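Local coordinates for protein EH1AB1 (Metagenome, PDB 6RB0) that probably hydrolyses carboxylic esters, using an alpha/beta hydrolase active site that here holds a hexylphosphonate, at residues Phe105-Ile110 / Asp230-Ala235; Leu201-Thr206 / Thr298-Phe303; Val64-Asn69 / Phe81-Pro86; Val184-Arg189 / Thr257-Ala262. All coordinates share one frame; numbering follows the deposited sequence.

Contact 1: residues Phe105-Ile110 / Asp230-Ala235; sequences FVIGNI and DWFWEA. With MHH (methyl hydrogen (R)-hexylphosphonate), chain E.
V106 meets three residues of the helical segment, and everything it offers them is carbon. Its CB approaches the rim of the F232 ring close to the ring plane, 3.7 Å from CD1. The two methyls then diverge. CG1, placed anti to the backbone N (chi1 174°), reaches the six-membered ring of W231 obliquely, with V106 CG1 3.9 Å from W231 CZ3, while V106 CG2 lies between F232 CD1, at 3.7 Å, and the methyl CB of A235, at 3.8 Å. I107 adds a second aliphatic branch at about a right angle to F232: its CD1 arrives in the ring plane, 3.9 Å from F232 CZ, and its CG2 stands more loosely at the edge of W231.

The loop holding 105-110 follows the glycines of a histidine-glycine sequence, as in the oxyanion loop of hormone-sensitive-lipase-like esterases. Consistent with that role, the backbone N atoms of G103 and G104, together with that of A176, bond to the phosphonate MHH.

Ligand contacts form a separate group at the alkyl end. The terminal carbon C6 of MHH lies at two aromatic edges, 3.8 Å from F105 CE2 and 3.7 Å from W233 CZ3, each in or near the ring plane.

Polar anchoring comes from elsewhere: W231 NE1 bonds to the carbonyl of L41, and R47 binds the V106 carbonyl. Separately, the H43 ring stacks on that of W231.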
# COMPACT_ATOMS: atom_id res chain seq x y z
N PHE A 105 -20.29 -12.47 -10.39
CA PHE A 105 -21.51 -12.88 -9.66
C PHE A 105 -22.13 -14.11 -10.31
O PHE A 105 -23.30 -14.42 -10.00
CB PHE A 105 -22.53 -11.74 -9.65
CG PHE A 105 -22.04 -10.52 -8.91
CD1 PHE A 105 -21.91 -10.54 -7.53
CD2 PHE A 105 -21.71 -9.37 -9.60
CE1 PHE A 105 -21.46 -9.41 -6.85
CE2 PHE A 105 -21.27 -8.24 -8.92
CZ PHE A 105 -21.14 -8.27 -7.55
N VAL A 106 -21.38 -14.81 -11.15
CA VAL A 106 -21.89 -15.99 -11.90
C VAL A 106 -21.05 -17.23 -11.58
O VAL A 106 -21.63 -18.30 -11.40
CB VAL A 106 -21.93 -15.69 -13.41
CG1 VAL A 106 -22.32 -16.91 -14.23
CG2 VAL A 106 -22.85 -14.52 -13.71
N ILE A 107 -19.73 -17.09 -11.58
CA ILE A 107 -18.78 -18.22 -11.39
C ILE A 107 -17.93 -17.94 -10.16
O ILE A 107 -18.10 -16.87 -9.54
CB ILE A 107 -17.90 -18.43 -12.64
CG1 ILE A 107 -16.90 -17.28 -12.80
CG2 ILE A 107 -18.77 -18.62 -13.86
CD1 ILE A 107 -16.08 -17.32 -14.06
N GLY A 108 -17.04 -18.89 -9.85
CA GLY A 108 -16.22 -18.89 -8.64
C GLY A 108 -16.99 -19.49 -7.48
O GLY A 108 -18.23 -19.59 -7.56
N ASN A 109 -16.26 -19.84 -6.43
CA ASN A 109 -16.81 -20.39 -5.16
C ASN A 109 -15.64 -20.43 -4.19
O ASN A 109 -14.57 -19.89 -4.52
CB ASN A 109 -17.50 -21.74 -5.38
CG ASN A 109 -16.64 -22.71 -6.14
OD1 ASN A 109 -15.49 -22.97 -5.75
ND2 ASN A 109 -17.16 -23.24 -7.24
N ILE A 110 -15.82 -21.08 -3.04
CA ILE A 110 -14.76 -21.17 -2.01
C ILE A 110 -13.56 -21.92 -2.61
O ILE A 110 -12.42 -21.47 -2.39
CB ILE A 110 -15.33 -21.79 -0.73
CG1 ILE A 110 -16.26 -20.78 -0.05
CG2 ILE A 110 -14.23 -22.29 0.21
CD1 ILE A 110 -17.10 -21.34 1.07
N ASP A 230 -20.55 -8.94 -20.70
CA ASP A 230 -21.96 -8.95 -21.19
C ASP A 230 -22.64 -10.28 -20.81
O ASP A 230 -23.81 -10.25 -20.38
CB ASP A 230 -22.04 -8.64 -22.68
CG ASP A 230 -21.64 -7.21 -23.02
OD1 ASP A 230 -21.52 -6.40 -22.08
OD2 ASP A 230 -21.43 -6.92 -24.21
N TRP A 231 -21.93 -11.39 -20.98
CA TRP A 231 -22.35 -12.76 -20.56
C TRP A 231 -22.64 -12.77 -19.06
O TRP A 231 -23.70 -13.28 -18.67
CB TRP A 231 -21.26 -13.76 -20.94
CG TRP A 231 -21.56 -15.21 -20.71
CD1 TRP A 231 -22.21 -16.06 -21.56
CD2 TRP A 231 -21.12 -16.01 -19.60
NE1 TRP A 231 -22.23 -17.33 -21.04
CE2 TRP A 231 -21.57 -17.33 -19.83
CE3 TRP A 231 -20.42 -15.74 -18.42
CZ2 TRP A 231 -21.33 -18.37 -18.94
CZ3 TRP A 231 -20.18 -16.77 -17.53
CH2 TRP A 231 -20.63 -18.06 -17.79
N PHE A 232 -21.74 -12.21 -18.24
CA PHE A 232 -21.97 -12.06 -16.78
C PHE A 232 -23.19 -11.17 -16.56
O PHE A 232 -24.07 -11.55 -15.77
CB PHE A 232 -20.76 -11.45 -16.07
CG PHE A 232 -19.56 -12.35 -15.94
CD1 PHE A 232 -19.68 -13.64 -15.44
CD2 PHE A 232 -18.30 -11.88 -16.26
CE1 PHE A 232 -18.57 -14.45 -15.31
CE2 PHE A 232 -17.19 -12.70 -16.13
CZ PHE A 232 -17.32 -13.98 -15.66
N TRP A 233 -23.23 -10.03 -17.25
CA TRP A 233 -24.27 -8.98 -17.09
C TRP A 233 -25.66 -9.56 -17.39
O TRP A 233 -26.57 -9.32 -16.58
CB TRP A 233 -23.95 -7.78 -17.98
CG TRP A 233 -24.72 -6.57 -17.57
CD1 TRP A 233 -25.83 -6.04 -18.17
CD2 TRP A 233 -24.46 -5.78 -16.41
NE1 TRP A 233 -26.26 -4.95 -17.46
CE2 TRP A 233 -25.44 -4.76 -16.38
CE3 TRP A 233 -23.49 -5.82 -15.40
CZ2 TRP A 233 -25.47 -3.80 -15.37
CZ3 TRP A 233 -23.53 -4.86 -14.40
CH2 TRP A 233 -24.51 -3.87 -14.40
N GLU A 234 -25.82 -10.28 -18.50
CA GLU A 234 -27.14 -10.82 -18.93
C GLU A 234 -27.67 -11.79 -17.86
O GLU A 234 -28.89 -11.80 -17.66
CB GLU A 234 -27.11 -11.40 -20.35
CG GLU A 234 -26.21 -12.61 -20.55
CD GLU A 234 -26.46 -13.44 -21.81
OE1 GLU A 234 -27.63 -13.48 -22.26
OE2 GLU A 234 -25.49 -14.04 -22.33
N ALA A 235 -26.78 -12.53 -17.17
CA ALA A 235 -27.16 -13.46 -16.07
C ALA A 235 -27.54 -12.69 -14.80
O ALA A 235 -28.55 -13.04 -14.16
CB ALA A 235 -26.03 -14.43 -15.78
C1 MHH E . -15.37 -9.27 -13.00
C2 MHH E . -16.82 -9.10 -13.44
C3 MHH E . -17.50 -7.85 -12.85
C7 MHH E . -12.96 -12.28 -12.73
P MHH E . -14.86 -10.54 -11.80
O1 MHH E . -14.28 -11.73 -12.79
O2 MHH E . -15.86 -10.97 -10.75
C4 MHH E . -18.97 -8.06 -12.49
C5 MHH E . -19.92 -7.13 -13.23
C6 MHH E . -20.97 -6.58 -12.28

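Contact 2: residues Leu201-Thr206 / Thr298-Phe303; sequences LIYPAT and TIHGFF. With MHH (methyl hydrogen (R)-hexylphosphonate), chain E.
The rings of Y203 and H300 meet obliquely, centroids 4.4 Å apart and planes at 49°, with atom CE1 of Y203 over one face of the imidazole, toward its rim. At the edge of that imidazole, in its plane, lies the methyl C7 of the phosphonate MHH, 3.4 Å from H300 NE2. The Y203 ring has F302 CE1 and the backbone N of F303 in its plane, and I202 CG2 over the centre of one face. This same methyl also sits over a face of F303, 3.7 Å from the ring centroid and 24° off the normal, which meets the geometry of a CH-pi contact. F302 is turned obliquely to Y203, its CD1 3.6 Å from Y203 CE2.

The phenol is tied to the loop by a hydrogen bond from F303 N to Y203 OH over 3.0 Å, somewhat bent at 140°. The hydroxyl reaches this N-H just past the type II turn I299-F302, where G301 has a positive phi. Strand 198-202 is thus joined, through Y203 just after it, to the loop after strand 290-295.

H300 ND1 bonds to D270 and NE2 to S175 OG, a charge-relay geometry consistent with the Ser-His-Asp triad of this fold. Second-shell Y203, together with L224 and L272, which also touch H300, would be expected to restrict the imidazole while the other presumed triad members hold its two nitrogens.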
# COMPACT_ATOMS: atom_id res chain seq x y z
N LEU A 201 -10.16 -4.10 -1.52
CA LEU A 201 -10.81 -4.12 -2.85
C LEU A 201 -9.80 -4.49 -3.93
O LEU A 201 -8.98 -3.66 -4.31
CB LEU A 201 -11.43 -2.75 -3.12
CG LEU A 201 -12.21 -2.14 -1.95
CD1 LEU A 201 -12.86 -0.84 -2.38
CD2 LEU A 201 -13.26 -3.11 -1.41
N ILE A 202 -9.85 -5.74 -4.40
CA ILE A 202 -8.93 -6.25 -5.45
C ILE A 202 -9.63 -6.07 -6.81
O ILE A 202 -10.64 -6.73 -7.05
CB ILE A 202 -8.53 -7.70 -5.15
CG1 ILE A 202 -8.03 -7.85 -3.71
CG2 ILE A 202 -7.51 -8.17 -6.17
CD1 ILE A 202 -6.84 -6.97 -3.37
N TYR A 203 -9.09 -5.18 -7.64
CA TYR A 203 -9.64 -4.80 -8.97
C TYR A 203 -11.16 -4.92 -8.96
O TYR A 203 -11.75 -5.69 -9.73
CB TYR A 203 -8.98 -5.58 -10.12
CG TYR A 203 -8.60 -7.02 -9.93
CD1 TYR A 203 -9.55 -8.04 -9.84
CD2 TYR A 203 -7.27 -7.39 -9.98
CE1 TYR A 203 -9.18 -9.37 -9.74
CE2 TYR A 203 -6.88 -8.72 -9.89
CZ TYR A 203 -7.83 -9.71 -9.76
OH TYR A 203 -7.42 -11.01 -9.67
N PRO A 204 -11.84 -4.12 -8.12
CA PRO A 204 -13.30 -4.16 -8.04
C PRO A 204 -13.92 -3.53 -9.29
O PRO A 204 -13.28 -2.70 -9.91
CB PRO A 204 -13.60 -3.32 -6.79
CG PRO A 204 -12.47 -2.31 -6.76
CD PRO A 204 -11.26 -3.08 -7.25
N ALA A 205 -15.13 -3.98 -9.64
CA ALA A 205 -16.09 -3.25 -10.50
C ALA A 205 -16.84 -2.24 -9.62
O ALA A 205 -17.48 -2.69 -8.66
CB ALA A 205 -17.06 -4.22 -11.13
N THR A 206 -16.74 -0.94 -9.90
CA THR A 206 -17.30 0.12 -9.01
C THR A 206 -18.32 0.97 -9.76
O THR A 206 -19.01 1.77 -9.08
CB THR A 206 -16.18 1.00 -8.45
OG1 THR A 206 -15.64 1.74 -9.54
CG2 THR A 206 -15.10 0.22 -7.74
N THR A 298 0.10 -6.49 -15.98
CA THR A 298 -0.69 -7.70 -15.67
C THR A 298 -2.16 -7.41 -15.96
O THR A 298 -2.52 -6.23 -16.19
CB THR A 298 -0.43 -8.20 -14.24
OG1 THR A 298 -0.93 -9.53 -14.15
CG2 THR A 298 -1.08 -7.35 -13.18
N ILE A 299 -2.97 -8.46 -15.89
CA ILE A 299 -4.38 -8.48 -16.37
C ILE A 299 -5.30 -8.69 -15.18
O ILE A 299 -4.85 -9.17 -14.13
CB ILE A 299 -4.57 -9.60 -17.41
CG1 ILE A 299 -3.99 -10.92 -16.91
CG2 ILE A 299 -3.97 -9.19 -18.75
CD1 ILE A 299 -4.56 -12.13 -17.58
N HIS A 300 -6.58 -8.37 -15.37
CA HIS A 300 -7.67 -8.79 -14.47
C HIS A 300 -7.56 -10.29 -14.18
O HIS A 300 -7.42 -11.05 -15.16
CB HIS A 300 -9.01 -8.49 -15.13
CG HIS A 300 -10.11 -8.56 -14.15
ND1 HIS A 300 -10.37 -7.53 -13.28
CD2 HIS A 300 -10.98 -9.55 -13.85
CE1 HIS A 300 -11.38 -7.85 -12.51
NE2 HIS A 300 -11.77 -9.09 -12.84
N GLY A 301 -7.64 -10.69 -12.91
CA GLY A 301 -7.63 -12.11 -12.50
C GLY A 301 -6.30 -12.55 -11.92
O GLY A 301 -6.26 -13.63 -11.33
N PHE A 302 -5.24 -11.75 -12.04
CA PHE A 302 -3.86 -12.19 -11.72
C PHE A 302 -3.74 -12.53 -10.23
O PHE A 302 -2.86 -13.32 -9.86
CB PHE A 302 -2.84 -11.13 -12.15
CG PHE A 302 -2.62 -9.98 -11.21
CD1 PHE A 302 -3.52 -8.93 -11.13
CD2 PHE A 302 -1.46 -9.92 -10.45
CE1 PHE A 302 -3.29 -7.86 -10.28
CE2 PHE A 302 -1.23 -8.85 -9.59
CZ PHE A 302 -2.15 -7.82 -9.51
N PHE A 303 -4.59 -11.95 -9.39
CA PHE A 303 -4.58 -12.12 -7.91
C PHE A 303 -4.87 -13.59 -7.55
O PHE A 303 -4.42 -14.03 -6.46
CB PHE A 303 -5.64 -11.22 -7.30
CG PHE A 303 -5.55 -11.02 -5.81
CD1 PHE A 303 -6.39 -11.70 -4.95
CD2 PHE A 303 -4.66 -10.11 -5.28
CE1 PHE A 303 -6.33 -11.49 -3.58
CE2 PHE A 303 -4.61 -9.89 -3.91
CZ PHE A 303 -5.44 -10.58 -3.07
C1 MHH E . -15.37 -9.27 -13.00
C2 MHH E . -16.82 -9.10 -13.44
C3 MHH E . -17.50 -7.85 -12.85
C7 MHH E . -12.96 -12.28 -12.73
P MHH E . -14.86 -10.54 -11.80
O1 MHH E . -14.28 -11.73 -12.79
O2 MHH E . -15.86 -10.97 -10.75
C4 MHH E . -18.97 -8.06 -12.49
C5 MHH E . -19.92 -7.13 -13.23
C6 MHH E . -20.97 -6.58 -12.28

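Contact 3: residues Val64-Asn69 / Phe81-Pro86; sequences VAEVAN and FRRYRP
R82 and N69 lie side by side across two antiparallel strands, and the arginine can be traced outward from this pair. CB passes near the N69 amide oxygen and the carbonyl of A68. CG then slides along V67, 3.5 Å from its CG1, and CD stays against the same methyl. A bend at chi3 (-66°) brings NE round to the asparagine: R82 NE donates to N69 OD1 at 2.7 Å, nearly straight (167°), onto an in-plane lone pair of the amide. Although OD1 is in the guanidinium plane, the amide plane itself stands at 87° to it. At the tip, R82 NH2 makes a weak 3.3 Å bond to N69 OD1, and beyond the pair NH2 and NH1 form salt bridges with E111 and D114.

The backbone frame is a beta hairpin of strands 66-73 and 78-85. A68 and R83 are a hydrogen-bonded pair, with A68 N to R83 O and R83 N to A68 O both 2.8 Å. V67 and Y84 form a non-hydrogen-bonded pair on the face shared with N69 and R82, V67 CG2 lying 4.0 Å from Y84 CD2. One water donates both to N69 OD1, at 2.9 Å, and to F81 O, at 2.8 Å.

OD1 therefore accepts from NE, the water and, weakly, NH2, which should hold the amide in one rotation, while the arginine's charge is probably balanced by the two carboxylates.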
# COMPACT_ATOMS: atom_id res chain seq x y z
N VAL A 64 -2.13 -24.08 6.32
CA VAL A 64 -2.57 -23.12 7.37
C VAL A 64 -2.70 -23.93 8.67
O VAL A 64 -2.50 -25.15 8.62
CB VAL A 64 -3.87 -22.41 6.96
CG1 VAL A 64 -3.65 -21.55 5.72
CG2 VAL A 64 -5.02 -23.38 6.72
N ALA A 65 -2.98 -23.25 9.77
CA ALA A 65 -3.08 -23.85 11.12
C ALA A 65 -4.32 -24.76 11.16
O ALA A 65 -4.27 -25.82 11.81
CB ALA A 65 -3.16 -22.76 12.16
N GLU A 66 -5.39 -24.33 10.49
CA GLU A 66 -6.72 -24.96 10.61
C GLU A 66 -7.65 -24.43 9.52
O GLU A 66 -7.63 -23.21 9.26
CB GLU A 66 -7.27 -24.67 11.99
CG GLU A 66 -8.43 -25.55 12.38
CD GLU A 66 -9.14 -24.97 13.59
OE1 GLU A 66 -8.89 -25.46 14.71
OE2 GLU A 66 -9.90 -23.98 13.42
N VAL A 67 -8.41 -25.33 8.89
CA VAL A 67 -9.49 -24.97 7.93
C VAL A 67 -10.80 -25.50 8.50
O VAL A 67 -10.85 -26.68 8.85
CB VAL A 67 -9.23 -25.51 6.52
CG1 VAL A 67 -10.37 -25.16 5.56
CG2 VAL A 67 -7.93 -24.96 5.97
N ALA A 68 -11.81 -24.64 8.57
CA ALA A 68 -13.15 -24.97 9.09
C ALA A 68 -14.20 -24.73 8.00
O ALA A 68 -14.14 -23.70 7.32
CB ALA A 68 -13.44 -24.17 10.32
N ASN A 69 -15.11 -25.69 7.86
CA ASN A 69 -16.26 -25.64 6.91
C ASN A 69 -17.55 -25.64 7.72
O ASN A 69 -17.66 -26.44 8.67
CB ASN A 69 -16.18 -26.79 5.91
CG ASN A 69 -15.05 -26.57 4.94
OD1 ASN A 69 -15.13 -25.68 4.09
ND2 ASN A 69 -13.97 -27.31 5.10
N PHE A 81 -19.50 -21.22 4.44
CA PHE A 81 -18.26 -20.46 4.70
C PHE A 81 -17.11 -21.44 4.93
O PHE A 81 -17.32 -22.61 5.34
CB PHE A 81 -18.40 -19.53 5.90
CG PHE A 81 -18.63 -20.25 7.21
CD1 PHE A 81 -17.57 -20.73 7.96
CD2 PHE A 81 -19.92 -20.45 7.68
CE1 PHE A 81 -17.79 -21.40 9.16
CE2 PHE A 81 -20.14 -21.11 8.88
CZ PHE A 81 -19.07 -21.58 9.62
N ARG A 82 -15.90 -20.94 4.68
CA ARG A 82 -14.65 -21.65 5.03
C ARG A 82 -13.75 -20.68 5.78
O ARG A 82 -13.46 -19.60 5.24
CB ARG A 82 -13.99 -22.20 3.77
CG ARG A 82 -12.72 -22.97 4.07
CD ARG A 82 -12.26 -23.72 2.85
NE ARG A 82 -13.21 -24.76 2.48
CZ ARG A 82 -13.15 -25.44 1.34
NH1 ARG A 82 -12.18 -25.20 0.47
NH2 ARG A 82 -14.06 -26.37 1.09
N ARG A 83 -13.34 -21.08 6.99
CA ARG A 83 -12.44 -20.29 7.87
C ARG A 83 -11.03 -20.86 7.74
O ARG A 83 -10.87 -22.09 7.73
CB ARG A 83 -12.88 -20.34 9.33
CG ARG A 83 -14.32 -19.95 9.53
CD ARG A 83 -14.59 -19.50 10.95
NE ARG A 83 -14.54 -20.63 11.87
CZ ARG A 83 -13.66 -20.79 12.85
NH1 ARG A 83 -12.73 -19.88 13.10
NH2 ARG A 83 -13.73 -21.86 13.62
N TYR A 84 -10.07 -19.96 7.59
CA TYR A 84 -8.64 -20.30 7.49
C TYR A 84 -7.93 -19.63 8.66
O TYR A 84 -7.94 -18.40 8.75
CB TYR A 84 -8.07 -19.85 6.15
CG TYR A 84 -8.81 -20.30 4.92
CD1 TYR A 84 -9.87 -19.56 4.41
CD2 TYR A 84 -8.40 -21.41 4.20
CE1 TYR A 84 -10.52 -19.93 3.25
CE2 TYR A 84 -9.04 -21.80 3.04
CZ TYR A 84 -10.10 -21.06 2.56
OH TYR A 84 -10.73 -21.42 1.40
N ARG A 85 -7.37 -20.45 9.54
CA ARG A 85 -6.60 -19.99 10.72
C ARG A 85 -5.13 -19.90 10.30
O ARG A 85 -4.57 -20.88 9.82
CB ARG A 85 -6.87 -20.97 11.87
CG ARG A 85 -6.91 -20.33 13.24
CD ARG A 85 -6.96 -21.32 14.40
NE ARG A 85 -6.32 -20.76 15.57
CZ ARG A 85 -6.78 -19.72 16.27
NH1 ARG A 85 -7.92 -19.12 15.96
NH2 ARG A 85 -6.07 -19.28 17.31
N PRO A 86 -4.48 -18.72 10.41
CA PRO A 86 -3.09 -18.58 9.95
C PRO A 86 -2.08 -19.34 10.81
O PRO A 86 -2.25 -19.36 12.01
CB PRO A 86 -2.80 -17.08 10.09
CG PRO A 86 -3.76 -16.63 11.17
CD PRO A 86 -5.01 -17.47 10.98
O HOH W 1 -17.71 -24.56 3.38

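Contact 4: residues Val184-Arg189 / Thr257-Ala262; sequences VCQACR and TGLPPA
C185 opens the contact by setting its thiol against the pyrrolidine ring of P260. With SG beside the backbone N (chi1 -67°), the sulfur comes within 3.5 Å of P260 CG, and C185 CB stands 3.8 Å from P260 CD. One residue on, Q186 is touched at its base: L259 CD2 lies 3.9 Å from Q186 CA and 4.0 Å from Q186 CG. Its CB points away from the loop, and its amide NE2 is bonded to the carbonyl of P250 and the hydroxyl of Y279.

These residues belong to helix 176-190, the connection of the beta-alpha-beta crossover between parallel strands 169-174 and 198-202. The helix follows the presumed nucleophile elbow at S175, and the facing loop leads into strand 262-267, next to 198-202 in the sheet. L259 is therefore in contact with helix 176-190, strand 198-202 (Q199) and helix 273-285 (L283).

R189, one turn after C185, curls back upon the loop. Its CG, anti to the backbone N (chi1 -164°), lies 3.8 Å from G258 O; bends at chi2 and chi3 then fold the guanidinium back, one face over L259 CD2, offset toward the rim. R189 NH1 donates to T257 O at 2.8 Å with an angle of 146°, the oxygen lying almost exactly in the guanidinium plane. The same nitrogen also bonds to the carbonyl of D255, whose carboxylate accepts from the T257 hydroxyl.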
# COMPACT_ATOMS: atom_id res chain seq x y z
N VAL A 184 -20.94 -3.71 0.75
CA VAL A 184 -21.20 -4.08 2.17
C VAL A 184 -20.88 -2.88 3.06
O VAL A 184 -21.67 -2.60 3.97
CB VAL A 184 -20.44 -5.33 2.64
CG1 VAL A 184 -20.54 -5.51 4.14
CG2 VAL A 184 -20.91 -6.60 1.94
N CYS A 185 -19.74 -2.21 2.82
CA CYS A 185 -19.29 -1.06 3.65
C CYS A 185 -20.30 0.10 3.54
O CYS A 185 -20.70 0.63 4.59
CB CYS A 185 -17.90 -0.59 3.26
SG CYS A 185 -16.61 -1.81 3.62
N GLN A 186 -20.69 0.45 2.31
CA GLN A 186 -21.69 1.52 2.04
C GLN A 186 -23.02 1.16 2.71
O GLN A 186 -23.61 2.05 3.36
CB GLN A 186 -21.86 1.74 0.54
CG GLN A 186 -20.68 2.45 -0.10
CD GLN A 186 -21.03 3.04 -1.44
OE1 GLN A 186 -22.20 3.17 -1.79
NE2 GLN A 186 -20.01 3.39 -2.20
N ALA A 187 -23.47 -0.09 2.58
CA ALA A 187 -24.78 -0.54 3.10
C ALA A 187 -24.82 -0.34 4.62
O ALA A 187 -25.81 0.21 5.11
CB ALA A 187 -25.05 -1.97 2.72
N CYS A 188 -23.77 -0.78 5.33
CA CYS A 188 -23.65 -0.64 6.80
C CYS A 188 -23.61 0.84 7.18
O CYS A 188 -24.32 1.23 8.13
CB CYS A 188 -22.40 -1.35 7.31
SG CYS A 188 -22.57 -3.14 7.20
N ARG A 189 -22.82 1.64 6.46
CA ARG A 189 -22.73 3.10 6.68
C ARG A 189 -24.12 3.73 6.50
O ARG A 189 -24.53 4.50 7.38
CB ARG A 189 -21.68 3.72 5.76
CG ARG A 189 -21.23 5.11 6.17
CD ARG A 189 -22.01 6.24 5.53
NE ARG A 189 -22.32 6.01 4.12
CZ ARG A 189 -21.63 6.47 3.07
NH1 ARG A 189 -20.53 7.20 3.23
NH2 ARG A 189 -22.05 6.20 1.85
N THR A 257 -17.58 9.63 3.28
CA THR A 257 -17.12 9.79 4.68
C THR A 257 -17.74 8.67 5.52
O THR A 257 -18.84 8.20 5.17
CB THR A 257 -17.46 11.17 5.27
OG1 THR A 257 -18.88 11.23 5.36
CG2 THR A 257 -16.93 12.33 4.46
N GLY A 258 -17.05 8.23 6.57
CA GLY A 258 -17.52 7.17 7.48
C GLY A 258 -17.32 5.78 6.90
O GLY A 258 -17.74 4.82 7.55
N LEU A 259 -16.73 5.67 5.70
CA LEU A 259 -16.38 4.34 5.12
C LEU A 259 -15.06 3.91 5.75
O LEU A 259 -14.25 4.74 6.15
CB LEU A 259 -16.29 4.41 3.60
CG LEU A 259 -17.59 4.70 2.86
CD1 LEU A 259 -17.33 4.85 1.37
CD2 LEU A 259 -18.63 3.62 3.13
N PRO A 260 -14.82 2.60 5.92
CA PRO A 260 -13.63 2.14 6.62
C PRO A 260 -12.35 2.30 5.80
O PRO A 260 -12.39 2.41 4.57
CB PRO A 260 -13.94 0.66 6.90
CG PRO A 260 -14.87 0.25 5.79
CD PRO A 260 -15.68 1.49 5.47
N PRO A 261 -11.19 2.31 6.49
CA PRO A 261 -9.88 2.31 5.83
C PRO A 261 -9.80 1.21 4.76
O PRO A 261 -10.34 0.14 4.95
CB PRO A 261 -8.92 2.02 6.99
CG PRO A 261 -9.62 2.61 8.19
CD PRO A 261 -11.07 2.27 7.95
N ALA A 262 -9.13 1.51 3.65
CA ALA A 262 -9.21 0.69 2.43
C ALA A 262 -7.82 0.40 1.89
O ALA A 262 -6.91 1.22 2.04
CB ALA A 262 -10.05 1.40 1.40

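Contact 3 closes first along the chain, on the hairpin at one border of the mixed sheet, before the others open. Contacts 1, 2 and 4 have alternating segments and interleave within the alpha/beta hydrolase fold. Contacts 1 and 2, centres about 15 Å apart, do not touch each other but both reach MHH, one at its hexyl end and the other near its phosphonate, so they line different parts of the pocket. Contact 4 lies about 20 Å from contact 2 between centres, where helix 176-190 runs on toward strand 198-202. Contacts 1 and 3 do touch, through I110 CG2 and R82 NE at 3.5 Å, packing the continuation of the presumed oxyanion loop against the hairpin.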